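Local coordinates for protein PKS (Streptomyces albus, PDB 4OQJ) that probably catalyses acyl chain elongation by Claisen-type condensation as a ketosynthase-containing polyketide synthase of the oxazolomycin pathway, at residues Asn141-His146 with Ile165-Asp170; Ile382-Met387 with Arg429-Ser434; Pro546-Val551 with Gly669-Ala674. All coordinates share one frame; numbering follows the deposited sequence.

Contact 1 (Asn141-His146 with Ile165-Asp170); sequences NTYLLH and ITNDKD
Asn141 and Asn167 hold this contact together through one amide nitrogen. Asn141 ND2 donates to Asn167 OD1 at 2.8 Å and to the backbone oxygen Asn167 O at 2.9 Å. Its CG stands anti to the backbone N (chi1 -169°), which carries the amide across to Asn167. The first bond lies in the carbonyl plane, on a lone pair of OD1, and the two amide planes are 21° apart. The second is more bent, and its donor also stands 24° out of the carbonyl plane. Two acceptors thus fix the rotation of the Asn141 amide. Asn141 is the N-cap of helix 142-147, and its OD1 accepts from Leu144 N at 3.1 Å. Asn167 ND2 is held by Leu102 O and Met163 O, which leaves OD1 turned to Asn141. The rest is looser. Leu144 CB comes to 3.9 Å from Asn167 OD1, and the edge of the Tyr143 ring meets the same oxygen at CD2. Thr142 and His146, both partly exposed, take no part. Tyr143 OH bonds to Glu101 O. The contact lies at the dimer interface: Lys169 makes salt bridges to Asp168 and Asp170 of the second subunit, while helices 97-102 and 105-121 pack against Thr166 and Tyr143.

Contact 2 (Ile382-Met387 with Arg429-Ser434); sequences IKTILM and RRAGVS
Thr384 OG1 hydrogen-bonds to Gly380 O, one turn back in its helix, and also rests on Val433 CG2 at 3.6 Å. The pair joins helix 376-390 to strand 430-436 within a thiolase-type fold, as expected for a beta-ketoacyl synthase. The helix is sandwiched: Thr384 faces strands 430-436 and 325-327, while Ile385 points away and packs on Val25 and Leu28 of strand 23-31. This is consistent with a place in the central helical layer of that fold. One helix residue does all the touching. Thr384 has OG1 beside the backbone N (chi1 -60°), which brings the hydroxyl back to Gly380 and sends CG2 out to the strand. Ala431 and Val433 both point toward the helix, as alternate residues of a strand do, and Gly432 lies between them. The backbone of Gly432 pairs with Tyr325 and Glu327, and that of Ala431 with Val447, so the strand is fixed on both edges. The Val433 and Thr384 side chains run antiparallel alongside one another. Val433 touches with CG2, which is 3.8 Å from Thr384 CB. The tightest point is Thr384 CG2 against Ala431 CB, at 3.5 Å closer than usual for two carbons.

Contact 3 (Pro546-Val551 with Gly669-Ala674); sequences PVVELV and GRLWTA
Leu671 reaches from its helix to Pro546 and Val548 with its two methyl groups. Its CB starts beside the strand segment and does not itself touch it. CG follows, beside the backbone N (chi1 -65°), and carries the branch point toward 546-551. From there CD1 meets Val548 CG1 at 3.8 Å. CD2 lies between two partners, Pro546 CG at 3.7 Å and Val548 CG1 at 3.9 Å. The Leu671 and Val548 side chains cross at about a right angle, and Val548 CG1 touches both leucine methyls. Pro546 CG is also 3.7 Å from Ala674 CB, and its CD is 4.0 Å from the same methyl. Pro546 is poorly ordered, so the details at its ring are less certain. The contact is apolar throughout. It packs the C-terminal end of helix 660-673, with Ala674 just after it, on the start of strand 547-549 and the preceding Pro546. That strand is the middle one of a small parallel sheet, between 617-618 and 648-650. Leu671 also packs on Leu608 of helix 594-610. Trp672 points away, packs on strand 465-471 and makes a cation-pi contact with Arg513, so helix 660-673 lies between that strand and the small sheet.

How the contacts relate
The three contacts follow one another along the chain and do not touch. Contacts 1 and 2 both lie in the ketosynthase part of the chain, with centres about 32 Å apart and nearest atoms about 18 Å apart. Contact 3 is remote from both: its centre is about 49 Å from each, and it lies on the opposite side of the chain's centre from contact 2. Contact 1 borders the second subunit, whereas contacts 2 and 3 are touched by no other chain. They also differ in kind: contact 1 is polar, contact 2 joins a helix to the large sheet, and contact 3 packs a helix end on a separate small parallel sheet. The potassium-site residues Ser292 and Lys294 belong to none of the six segments.

Contact 1 (Asn141-His146 with Ile165-Asp170)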
ATOM      1  N   ASN A 141      15.512   2.356  -8.579  1.00 16.34           N
ATOM      2  CA  ASN A 141      15.891   1.566  -9.750  1.00 18.39           C
ATOM      3  C   ASN A 141      17.127   2.172 -10.406  1.00 16.29           C
ATOM      4  O   ASN A 141      17.028   2.983 -11.319  1.00 18.12           O
ATOM      5  CB  ASN A 141      14.740   1.467 -10.754  1.00 18.96           C
ATOM      6  CG  ASN A 141      15.009   0.441 -11.830  1.00 18.00           C
ATOM      7  OD1 ASN A 141      16.119  -0.082 -11.932  1.00 18.44           O
ATOM      8  ND2 ASN A 141      14.005   0.145 -12.637  1.00 17.30           N
ATOM      9  N   THR A 142      18.302   1.786  -9.922  1.00 18.52           N
ATOM     10  CA  THR A 142      19.540   2.295 -10.491  1.00 22.56           C
ATOM     11  C   THR A 142      19.866   1.571 -11.805  1.00 24.96           C
ATOM     12  O   THR A 142      20.701   2.032 -12.571  1.00 25.64           O
ATOM     13  CB  THR A 142      20.721   2.159  -9.498  1.00 22.92           C
ATOM     14  OG1 THR A 142      20.737   0.842  -8.927  1.00 23.40           O
ATOM     15  CG2 THR A 142      20.586   3.203  -8.358  1.00 26.66           C
ATOM     16  N   TYR A 143      19.207   0.440 -12.061  1.00 18.07           N
ATOM     17  CA  TYR A 143      19.359  -0.269 -13.347  1.00 18.33           C
ATOM     18  C   TYR A 143      18.832   0.585 -14.493  1.00 18.52           C
ATOM     19  O   TYR A 143      19.452   0.693 -15.541  1.00 21.28           O
ATOM     20  CB  TYR A 143      18.615  -1.600 -13.302  1.00 17.10           C
ATOM     21  CG  TYR A 143      18.902  -2.574 -14.425  1.00 19.93           C
ATOM     22  CD1 TYR A 143      20.082  -3.305 -14.457  1.00 19.50           C
ATOM     23  CD2 TYR A 143      17.964  -2.809 -15.418  1.00 21.44           C
ATOM     24  CE1 TYR A 143      20.323  -4.222 -15.460  1.00 20.78           C
ATOM     25  CE2 TYR A 143      18.197  -3.727 -16.418  1.00 20.47           C
ATOM     26  CZ  TYR A 143      19.377  -4.432 -16.436  1.00 22.00           C
ATOM     27  OH  TYR A 143      19.601  -5.360 -17.438  1.00 22.57           O
ATOM     28  N   LEU A 144      17.677   1.203 -14.268  1.00 19.37           N
ATOM     29  CA  LEU A 144      17.071   2.093 -15.236  1.00 18.23           C
ATOM     30  C   LEU A 144      17.916   3.351 -15.412  1.00 22.34           C
ATOM     31  O   LEU A 144      18.174   3.792 -16.528  1.00 24.57           O
ATOM     32  CB  LEU A 144      15.651   2.456 -14.789  1.00 19.79           C
ATOM     33  CG  LEU A 144      14.915   3.534 -15.582  1.00 20.98           C
ATOM     34  CD1 LEU A 144      14.650   3.081 -17.001  1.00 24.29           C
ATOM     35  CD2 LEU A 144      13.618   3.892 -14.878  1.00 21.92           C
ATOM     36  N   LEU A 145      18.353   3.927 -14.302  1.00 21.78           N
ATOM     37  CA  LEU A 145      19.116   5.166 -14.346  1.00 26.34           C
ATOM     38  C   LEU A 145      20.507   4.976 -14.956  1.00 27.64           C
ATOM     39  O   LEU A 145      20.951   5.810 -15.737  1.00 32.47           O
ATOM     40  CB  LEU A 145      19.236   5.753 -12.933  1.00 28.31           C
ATOM     41  CG  LEU A 145      17.930   6.244 -12.304  1.00 25.43           C
ATOM     42  CD1 LEU A 145      18.121   6.630 -10.823  1.00 22.11           C
ATOM     43  CD2 LEU A 145      17.397   7.416 -13.099  1.00 27.27           C
ATOM     44  N   HIS A 146      21.198   3.896 -14.590  1.00 24.42           N
ATOM     45  CA  HIS A 146      22.562   3.650 -15.085  1.00 28.34           C
ATOM     46  C   HIS A 146      22.564   2.847 -16.385  1.00 32.57           C
ATOM     47  O   HIS A 146      22.897   3.369 -17.444  1.00 37.29           O
ATOM     48  CB  HIS A 146      23.404   2.902 -14.052  1.00 32.17           C
ATOM     49  CG  HIS A 146      23.575   3.623 -12.747  1.00 46.18           C
ATOM     50  ND1 HIS A 146      24.382   3.141 -11.740  1.00 52.95           N
ATOM     51  CD2 HIS A 146      23.044   4.780 -12.282  1.00 51.52           C
ATOM     52  CE1 HIS A 146      24.344   3.968 -10.711  1.00 53.77           C
ATOM     53  NE2 HIS A 146      23.541   4.970 -11.014  1.00 51.41           N
ATOM     54  N   ILE A 165       7.171  -0.326 -18.283  1.00 14.81           N
ATOM     55  CA  ILE A 165       6.449  -1.449 -17.665  1.00 15.98           C
ATOM     56  C   ILE A 165       7.403  -2.537 -17.195  1.00 16.73           C
ATOM     57  O   ILE A 165       6.978  -3.427 -16.465  1.00 16.04           O
ATOM     58  CB  ILE A 165       5.376  -2.078 -18.605  1.00 24.44           C
ATOM     59  CG1 ILE A 165       6.016  -2.725 -19.834  1.00 31.73           C
ATOM     60  CG2 ILE A 165       4.353  -1.025 -18.992  1.00 22.39           C
ATOM     61  CD1 ILE A 165       5.007  -3.320 -20.803  1.00 36.66           C
ATOM     62  N   THR A 166       8.687  -2.455 -17.567  1.00 16.88           N
ATOM     63  CA  THR A 166       9.665  -3.416 -17.052  1.00 16.97           C
ATOM     64  C   THR A 166      10.525  -2.843 -15.925  1.00 16.34           C
ATOM     65  O   THR A 166      11.352  -3.557 -15.363  1.00 13.89           O
ATOM     66  CB  THR A 166      10.614  -3.946 -18.161  1.00 18.02           C
ATOM     67  OG1 THR A 166      11.256  -2.857 -18.828  1.00 19.33           O
ATOM     68  CG2 THR A 166       9.839  -4.781 -19.187  1.00 17.72           C
ATOM     69  N   ASN A 167      10.312  -1.575 -15.565  1.00 14.95           N
ATOM     70  CA  ASN A 167      11.190  -0.923 -14.596  1.00 14.03           C
ATOM     71  C   ASN A 167      10.543  -0.050 -13.532  1.00 12.91           C
ATOM     72  O   ASN A 167      11.159   0.198 -12.491  1.00 12.57           O
ATOM     73  CB  ASN A 167      12.220  -0.075 -15.341  1.00 14.47           C
ATOM     74  CG  ASN A 167      13.363  -0.908 -15.856  1.00 15.77           C
ATOM     75  OD1 ASN A 167      14.313  -1.187 -15.127  1.00 14.15           O
ATOM     76  ND2 ASN A 167      13.262  -1.345 -17.108  1.00 15.50           N
ATOM     77  N   ASP A 168       9.332   0.436 -13.767  1.00 12.50           N
ATOM     78  CA  ASP A 168       8.745   1.327 -12.774  1.00 12.33           C
ATOM     79  C   ASP A 168       8.304   0.511 -11.545  1.00 11.94           C
ATOM     80  O   ASP A 168       7.982  -0.682 -11.647  1.00 10.62           O
ATOM     81  CB  ASP A 168       7.592   2.120 -13.382  1.00 15.56           C
ATOM     82  CG  ASP A 168       7.409   3.478 -12.713  1.00 22.93           C
ATOM     83  OD1 ASP A 168       8.312   3.891 -11.951  1.00 24.41           O
ATOM     84  OD2 ASP A 168       6.382   4.137 -12.966  1.00 22.16           O
ATOM     85  N   LYS A 169       8.337   1.144 -10.376  1.00 12.17           N
ATOM     86  CA  LYS A 169       8.055   0.460  -9.101  1.00 15.32           C
ATOM     87  C   LYS A 169       6.700  -0.239  -9.102  1.00 11.58           C
ATOM     88  O   LYS A 169       6.532  -1.289  -8.478  1.00 14.08           O
ATOM     89  CB  LYS A 169       8.094   1.465  -7.941  1.00 22.03           C
ATOM     90  CG  LYS A 169       9.430   2.151  -7.769  1.00 29.85           C
ATOM     91  CD  LYS A 169       9.961   2.014  -6.345  1.00 22.53           C
ATOM     92  CE  LYS A 169      11.307   2.693  -6.219  1.00 15.57           C
ATOM     93  NZ  LYS A 169      11.772   2.744  -4.814  1.00 13.92           N
ATOM     94  N   ASP A 170       5.750   0.371  -9.803  1.00 10.03           N
ATOM     95  CA  ASP A 170       4.365  -0.094  -9.883  1.00 12.69           C
ATOM     96  C   ASP A 170       4.228  -1.531 -10.312  1.00 17.44           C
ATOM     97  O   ASP A 170       3.183  -2.136 -10.079  1.00 22.68           O
ATOM     98  CB  ASP A 170       3.555   0.725 -10.889  1.00 15.30           C
ATOM     99  CG  ASP A 170       3.583   2.190 -10.617  1.00 17.59           C
ATOM    100  OD1 ASP A 170       4.694   2.747 -10.517  1.00 16.17           O
ATOM    101  OD2 ASP A 170       2.482   2.798 -10.513  1.00 15.62           O
TER

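Contact 2 (Ile382-Met387 with Arg429-Ser434)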
ATOM      1  N   ILE A 382      12.751 -12.236   9.063  1.00 10.16           N
ATOM      2  CA  ILE A 382      13.088 -13.618   8.782  1.00 11.40           C
ATOM      3  C   ILE A 382      14.112 -14.128   9.788  1.00 11.23           C
ATOM      4  O   ILE A 382      13.999 -15.258  10.207  1.00 11.62           O
ATOM      5  CB  ILE A 382      13.574 -13.810   7.330  1.00 11.06           C
ATOM      6  CG1 ILE A 382      12.375 -13.640   6.390  1.00 11.39           C
ATOM      7  CG2 ILE A 382      14.164 -15.217   7.134  1.00 14.69           C
ATOM      8  CD1 ILE A 382      12.708 -13.606   4.911  1.00 10.14           C
ATOM      9  N   LYS A 383      15.066 -13.304  10.226  1.00 12.24           N
ATOM     10  CA  LYS A 383      15.984 -13.737  11.282  1.00 13.18           C
ATOM     11  C   LYS A 383      15.186 -14.114  12.511  1.00 16.28           C
ATOM     12  O   LYS A 383      15.452 -15.128  13.146  1.00 17.05           O
ATOM     13  CB  LYS A 383      17.005 -12.639  11.646  1.00 12.77           C
ATOM     14  CG  LYS A 383      17.600 -12.745  13.067  1.00 13.46           C
ATOM     15  CD  LYS A 383      18.491 -11.539  13.395  1.00 16.37           C
ATOM     16  CE  LYS A 383      18.998 -11.594  14.838  1.00 17.26           C
ATOM     17  NZ  LYS A 383      19.794 -10.397  15.118  1.00 15.62           N
ATOM     18  N   THR A 384      14.211 -13.280  12.851  1.00 13.43           N
ATOM     19  CA  THR A 384      13.450 -13.458  14.084  1.00 14.54           C
ATOM     20  C   THR A 384      12.566 -14.697  13.974  1.00 15.53           C
ATOM     21  O   THR A 384      12.419 -15.450  14.931  1.00 16.55           O
ATOM     22  CB  THR A 384      12.597 -12.185  14.388  1.00 17.98           C
ATOM     23  OG1 THR A 384      13.475 -11.058  14.542  1.00 16.96           O
ATOM     24  CG2 THR A 384      11.777 -12.354  15.647  1.00 16.12           C
ATOM     25  N   ILE A 385      11.997 -14.926  12.800  1.00 14.46           N
ATOM     26  CA  ILE A 385      11.206 -16.138  12.573  1.00 15.66           C
ATOM     27  C   ILE A 385      12.059 -17.402  12.750  1.00 15.43           C
ATOM     28  O   ILE A 385      11.620 -18.363  13.370  1.00 17.47           O
ATOM     29  CB  ILE A 385      10.569 -16.131  11.170  1.00 14.85           C
ATOM     30  CG1 ILE A 385       9.459 -15.084  11.111  1.00 15.38           C
ATOM     31  CG2 ILE A 385      10.008 -17.514  10.813  1.00 15.25           C
ATOM     32  CD1 ILE A 385       8.971 -14.776   9.704  1.00 14.61           C
ATOM     33  N   LEU A 386      13.278 -17.403  12.219  1.00 15.52           N
ATOM     34  CA  LEU A 386      14.142 -18.579  12.327  1.00 18.25           C
ATOM     35  C   LEU A 386      14.569 -18.836  13.775  1.00 20.73           C
ATOM     36  O   LEU A 386      14.607 -19.987  14.222  1.00 18.40           O
ATOM     37  CB  LEU A 386      15.373 -18.421  11.431  1.00 16.32           C
ATOM     38  CG  LEU A 386      15.044 -18.432   9.927  1.00 15.71           C
ATOM     39  CD1 LEU A 386      16.234 -17.981   9.099  1.00 17.14           C
ATOM     40  CD2 LEU A 386      14.605 -19.828   9.479  1.00 18.16           C
HETATM   41  N   MSE A 387      14.894 -17.774  14.502  1.00 16.50           N
HETATM   42  CA  MSE A 387      15.259 -17.887  15.914  1.00 18.05           C
HETATM   43  C   MSE A 387      14.144 -18.552  16.699  1.00 19.07           C
HETATM   44  O   MSE A 387      14.402 -19.406  17.546  1.00 19.87           O
HETATM   45  CB  MSE A 387      15.541 -16.506  16.529  1.00 18.00           C
HETATM   46  CG  MSE A 387      16.796 -15.831  16.053  1.00 20.04           C
HETATM   47 SE   MSE A 387      16.816 -13.959  16.662  0.69 25.55          SE
HETATM   48  CE  MSE A 387      16.859 -14.253  18.574  1.00 25.80           C
ATOM     49  N   ARG A 429       7.365 -18.008  23.523  1.00 24.73           N
ATOM     50  CA  ARG A 429       8.393 -17.041  23.194  1.00 24.89           C
ATOM     51  C   ARG A 429       7.859 -15.967  22.241  1.00 23.03           C
ATOM     52  O   ARG A 429       7.253 -16.278  21.222  1.00 21.92           O
ATOM     53  CB  ARG A 429       9.590 -17.750  22.583  1.00 23.23           C
ATOM     54  CG  ARG A 429      10.251 -18.750  23.542  1.00 24.39           C
ATOM     55  CD  ARG A 429      11.116 -19.712  22.779  1.00 24.81           C
ATOM     56  NE  ARG A 429      11.841 -20.628  23.656  1.00 27.43           N
ATOM     57  CZ  ARG A 429      11.315 -21.721  24.200  1.00 30.32           C
ATOM     58  NH1 ARG A 429      10.044 -22.039  23.977  1.00 29.33           N
ATOM     59  NH2 ARG A 429      12.067 -22.501  24.971  1.00 30.29           N
ATOM     60  N   ARG A 430       8.090 -14.702  22.584  1.00 21.16           N
ATOM     61  CA  ARG A 430       7.621 -13.591  21.772  1.00 18.97           C
ATOM     62  C   ARG A 430       8.742 -12.607  21.496  1.00 19.28           C
ATOM     63  O   ARG A 430       9.596 -12.349  22.363  1.00 18.95           O
ATOM     64  CB  ARG A 430       6.468 -12.868  22.457  1.00 20.96           C
ATOM     65  CG  ARG A 430       5.205 -13.682  22.566  1.00 23.80           C
ATOM     66  CD  ARG A 430       4.256 -13.079  23.586  1.00 25.49           C
ATOM     67  NE  ARG A 430       3.025 -13.854  23.661  1.00 24.58           N
ATOM     68  CZ  ARG A 430       2.100 -13.712  24.598  1.00 27.57           C
ATOM     69  NH1 ARG A 430       2.251 -12.819  25.573  1.00 26.18           N
ATOM     70  NH2 ARG A 430       1.019 -14.476  24.558  1.00 30.83           N
ATOM     71  N   ALA A 431       8.710 -12.049  20.289  1.00 16.71           N
ATOM     72  CA  ALA A 431       9.685 -11.071  19.856  1.00 15.93           C
ATOM     73  C   ALA A 431       9.024  -9.861  19.227  1.00 16.43           C
ATOM     74  O   ALA A 431       7.882  -9.928  18.743  1.00 14.45           O
ATOM     75  CB  ALA A 431      10.656 -11.699  18.861  1.00 15.98           C
ATOM     76  N   GLY A 432       9.765  -8.755  19.225  1.00 14.44           N
ATOM     77  CA  GLY A 432       9.407  -7.598  18.428  1.00 15.20           C
ATOM     78  C   GLY A 432      10.404  -7.383  17.297  1.00 13.71           C
ATOM     79  O   GLY A 432      11.595  -7.681  17.428  1.00 15.41           O
ATOM     80  N   VAL A 433       9.909  -6.858  16.187  1.00 12.07           N
ATOM     81  CA  VAL A 433      10.737  -6.519  15.048  1.00 11.63           C
ATOM     82  C   VAL A 433      10.428  -5.098  14.602  1.00 11.81           C
ATOM     83  O   VAL A 433       9.283  -4.798  14.235  1.00 13.84           O
ATOM     84  CB  VAL A 433      10.492  -7.474  13.875  1.00 12.31           C
ATOM     85  CG1 VAL A 433      11.477  -7.190  12.751  1.00 11.70           C
ATOM     86  CG2 VAL A 433      10.577  -8.908  14.331  1.00 12.53           C
ATOM     87  N   SER A 434      11.443  -4.234  14.610  1.00 11.28           N
ATOM     88  CA  SER A 434      11.284  -2.832  14.223  1.00 10.27           C
ATOM     89  C   SER A 434      11.897  -2.510  12.877  1.00 11.30           C
ATOM     90  O   SER A 434      12.923  -3.065  12.495  1.00 14.27           O
ATOM     91  CB  SER A 434      11.924  -1.921  15.270  1.00 10.47           C
ATOM     92  OG  SER A 434      11.237  -2.026  16.499  1.00 15.12           O
TER

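Contact 3 (Pro546-Val551 with Gly669-Ala674)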
ATOM      1  N   PRO A 546       0.409 -41.744 -23.552  1.00 72.36           N
ATOM      2  CA  PRO A 546       0.215 -43.193 -23.561  1.00 64.42           C
ATOM      3  C   PRO A 546      -1.251 -43.596 -23.513  1.00 44.54           C
ATOM      4  O   PRO A 546      -2.122 -42.761 -23.250  1.00 35.77           O
ATOM      5  CB  PRO A 546       0.937 -43.630 -22.288  1.00 70.00           C
ATOM      6  CG  PRO A 546       0.793 -42.436 -21.350  1.00 68.65           C
ATOM      7  CD  PRO A 546       0.360 -41.230 -22.173  1.00 70.38           C
ATOM      8  N   VAL A 547      -1.509 -44.867 -23.782  1.00 40.86           N
ATOM      9  CA  VAL A 547      -2.839 -45.438 -23.631  1.00 37.94           C
ATOM     10  C   VAL A 547      -2.749 -46.505 -22.550  1.00 32.84           C
ATOM     11  O   VAL A 547      -1.661 -47.029 -22.303  1.00 32.42           O
ATOM     12  CB  VAL A 547      -3.370 -46.039 -24.960  1.00 43.12           C
ATOM     13  CG1 VAL A 547      -3.361 -44.990 -26.052  1.00 46.28           C
ATOM     14  CG2 VAL A 547      -2.550 -47.248 -25.398  1.00 36.98           C
ATOM     15  N   VAL A 548      -3.866 -46.805 -21.885  1.00 27.16           N
ATOM     16  CA  VAL A 548      -3.904 -47.951 -20.987  1.00 25.26           C
ATOM     17  C   VAL A 548      -4.530 -49.104 -21.738  1.00 29.74           C
ATOM     18  O   VAL A 548      -5.523 -48.932 -22.439  1.00 34.22           O
ATOM     19  CB  VAL A 548      -4.675 -47.677 -19.672  1.00 23.88           C
ATOM     20  CG1 VAL A 548      -3.970 -46.585 -18.857  1.00 23.08           C
ATOM     21  CG2 VAL A 548      -6.115 -47.306 -19.928  1.00 24.60           C
ATOM     22  N   GLU A 549      -3.922 -50.275 -21.601  1.00 32.59           N
ATOM     23  CA  GLU A 549      -4.350 -51.452 -22.340  1.00 37.12           C
ATOM     24  C   GLU A 549      -5.032 -52.442 -21.430  1.00 30.59           C
ATOM     25  O   GLU A 549      -4.467 -52.882 -20.430  1.00 30.97           O
ATOM     26  CB  GLU A 549      -3.164 -52.117 -23.024  1.00 49.34           C
ATOM     27  CG  GLU A 549      -2.463 -51.209 -24.006  1.00 65.92           C
ATOM     28  CD  GLU A 549      -1.789 -51.968 -25.129  1.00 82.99           C
ATOM     29  OE1 GLU A 549      -1.683 -53.212 -25.034  1.00 93.25           O
ATOM     30  OE2 GLU A 549      -1.372 -51.319 -26.113  1.00 84.27           O
ATOM     31  N   LEU A 550      -6.264 -52.776 -21.780  1.00 30.57           N
ATOM     32  CA  LEU A 550      -6.995 -53.812 -21.079  1.00 31.58           C
ATOM     33  C   LEU A 550      -6.753 -55.112 -21.819  1.00 36.71           C
ATOM     34  O   LEU A 550      -7.280 -55.326 -22.917  1.00 35.60           O
ATOM     35  CB  LEU A 550      -8.483 -53.476 -21.004  1.00 30.78           C
ATOM     36  CG  LEU A 550      -9.327 -54.424 -20.155  1.00 33.16           C
ATOM     37  CD1 LEU A 550     -10.454 -53.656 -19.503  1.00 31.92           C
ATOM     38  CD2 LEU A 550      -9.878 -55.556 -21.012  1.00 38.64           C
ATOM     39  N   VAL A 551      -5.932 -55.968 -21.219  1.00 38.12           N
ATOM     40  CA  VAL A 551      -5.463 -57.173 -21.897  1.00 48.33           C
ATOM     41  C   VAL A 551      -6.260 -58.391 -21.505  1.00 53.17           C
ATOM     42  O   VAL A 551      -7.015 -58.368 -20.538  1.00 42.08           O
ATOM     43  CB  VAL A 551      -3.977 -57.467 -21.588  1.00 51.27           C
ATOM     44  CG1 VAL A 551      -3.087 -56.391 -22.182  1.00 54.05           C
ATOM     45  CG2 VAL A 551      -3.743 -57.595 -20.075  1.00 51.42           C
ATOM     46  N   GLY A 669       2.147 -43.073 -11.969  1.00 22.04           N
ATOM     47  CA  GLY A 669       3.437 -42.461 -12.234  1.00 25.25           C
ATOM     48  C   GLY A 669       3.841 -42.567 -13.693  1.00 23.42           C
ATOM     49  O   GLY A 669       4.271 -41.587 -14.291  1.00 26.83           O
ATOM     50  N   ARG A 670       3.676 -43.746 -14.287  1.00 22.20           N
ATOM     51  CA  ARG A 670       4.057 -43.941 -15.683  1.00 22.50           C
ATOM     52  C   ARG A 670       3.218 -43.038 -16.582  1.00 22.44           C
ATOM     53  O   ARG A 670       3.748 -42.381 -17.477  1.00 27.68           O
ATOM     54  CB  ARG A 670       3.897 -45.414 -16.099  1.00 30.45           C
ATOM     55  CG  ARG A 670       5.020 -45.958 -16.975  1.00 47.61           C
ATOM     56  CD  ARG A 670       4.999 -45.340 -18.362  1.00 55.82           C
ATOM     57  N   LEU A 671       1.911 -42.989 -16.341  1.00 20.31           N
ATOM     58  CA  LEU A 671       1.029 -42.155 -17.151  1.00 18.31           C
ATOM     59  C   LEU A 671       1.361 -40.669 -16.961  1.00 21.15           C
ATOM     60  O   LEU A 671       1.476 -39.907 -17.928  1.00 19.76           O
ATOM     61  CB  LEU A 671      -0.434 -42.422 -16.793  1.00 18.62           C
ATOM     62  CG  LEU A 671      -0.956 -43.833 -17.102  1.00 24.59           C
ATOM     63  CD1 LEU A 671      -2.339 -44.039 -16.513  1.00 23.29           C
ATOM     64  CD2 LEU A 671      -0.974 -44.092 -18.595  1.00 28.70           C
ATOM     65  N   TRP A 672       1.512 -40.258 -15.706  1.00 20.18           N
ATOM     66  CA  TRP A 672       1.683 -38.847 -15.397  1.00 19.69           C
ATOM     67  C   TRP A 672       3.001 -38.349 -15.978  1.00 18.11           C
ATOM     68  O   TRP A 672       3.024 -37.286 -16.578  1.00 18.73           O
ATOM     69  CB  TRP A 672       1.623 -38.595 -13.885  1.00 18.63           C
ATOM     70  CG  TRP A 672       1.886 -37.145 -13.525  1.00 16.04           C
ATOM     71  CD1 TRP A 672       0.986 -36.115 -13.526  1.00 18.17           C
ATOM     72  CD2 TRP A 672       3.138 -36.581 -13.122  1.00 16.71           C
ATOM     73  NE1 TRP A 672       1.602 -34.949 -13.144  1.00 17.27           N
ATOM     74  CE2 TRP A 672       2.930 -35.210 -12.891  1.00 16.40           C
ATOM     75  CE3 TRP A 672       4.422 -37.105 -12.929  1.00 18.77           C
ATOM     76  CZ2 TRP A 672       3.951 -34.350 -12.490  1.00 17.49           C
ATOM     77  CZ3 TRP A 672       5.440 -36.244 -12.529  1.00 20.10           C
ATOM     78  CH2 TRP A 672       5.191 -34.885 -12.311  1.00 19.44           C
ATOM     79  N   THR A 673       4.087 -39.110 -15.830  1.00 18.76           N
ATOM     80  CA  THR A 673       5.381 -38.651 -16.358  1.00 21.49           C
ATOM     81  C   THR A 673       5.301 -38.507 -17.873  1.00 23.43           C
ATOM     82  O   THR A 673       5.976 -37.666 -18.465  1.00 24.92           O
ATOM     83  CB  THR A 673       6.563 -39.587 -16.007  1.00 24.72           C
ATOM     84  OG1 THR A 673       6.313 -40.911 -16.501  1.00 26.52           O
ATOM     85  CG2 THR A 673       6.824 -39.617 -14.496  1.00 22.30           C
ATOM     86  N   ALA A 674       4.451 -39.312 -18.494  1.00 25.17           N
ATOM     87  CA  ALA A 674       4.314 -39.311 -19.946  1.00 31.72           C
ATOM     88  C   ALA A 674       3.320 -38.254 -20.427  1.00 32.75           C
ATOM     89  O   ALA A 674       3.033 -38.159 -21.624  1.00 33.56           O
ATOM     90  CB  ALA A 674       3.889 -40.696 -20.427  1.00 33.51           C
TER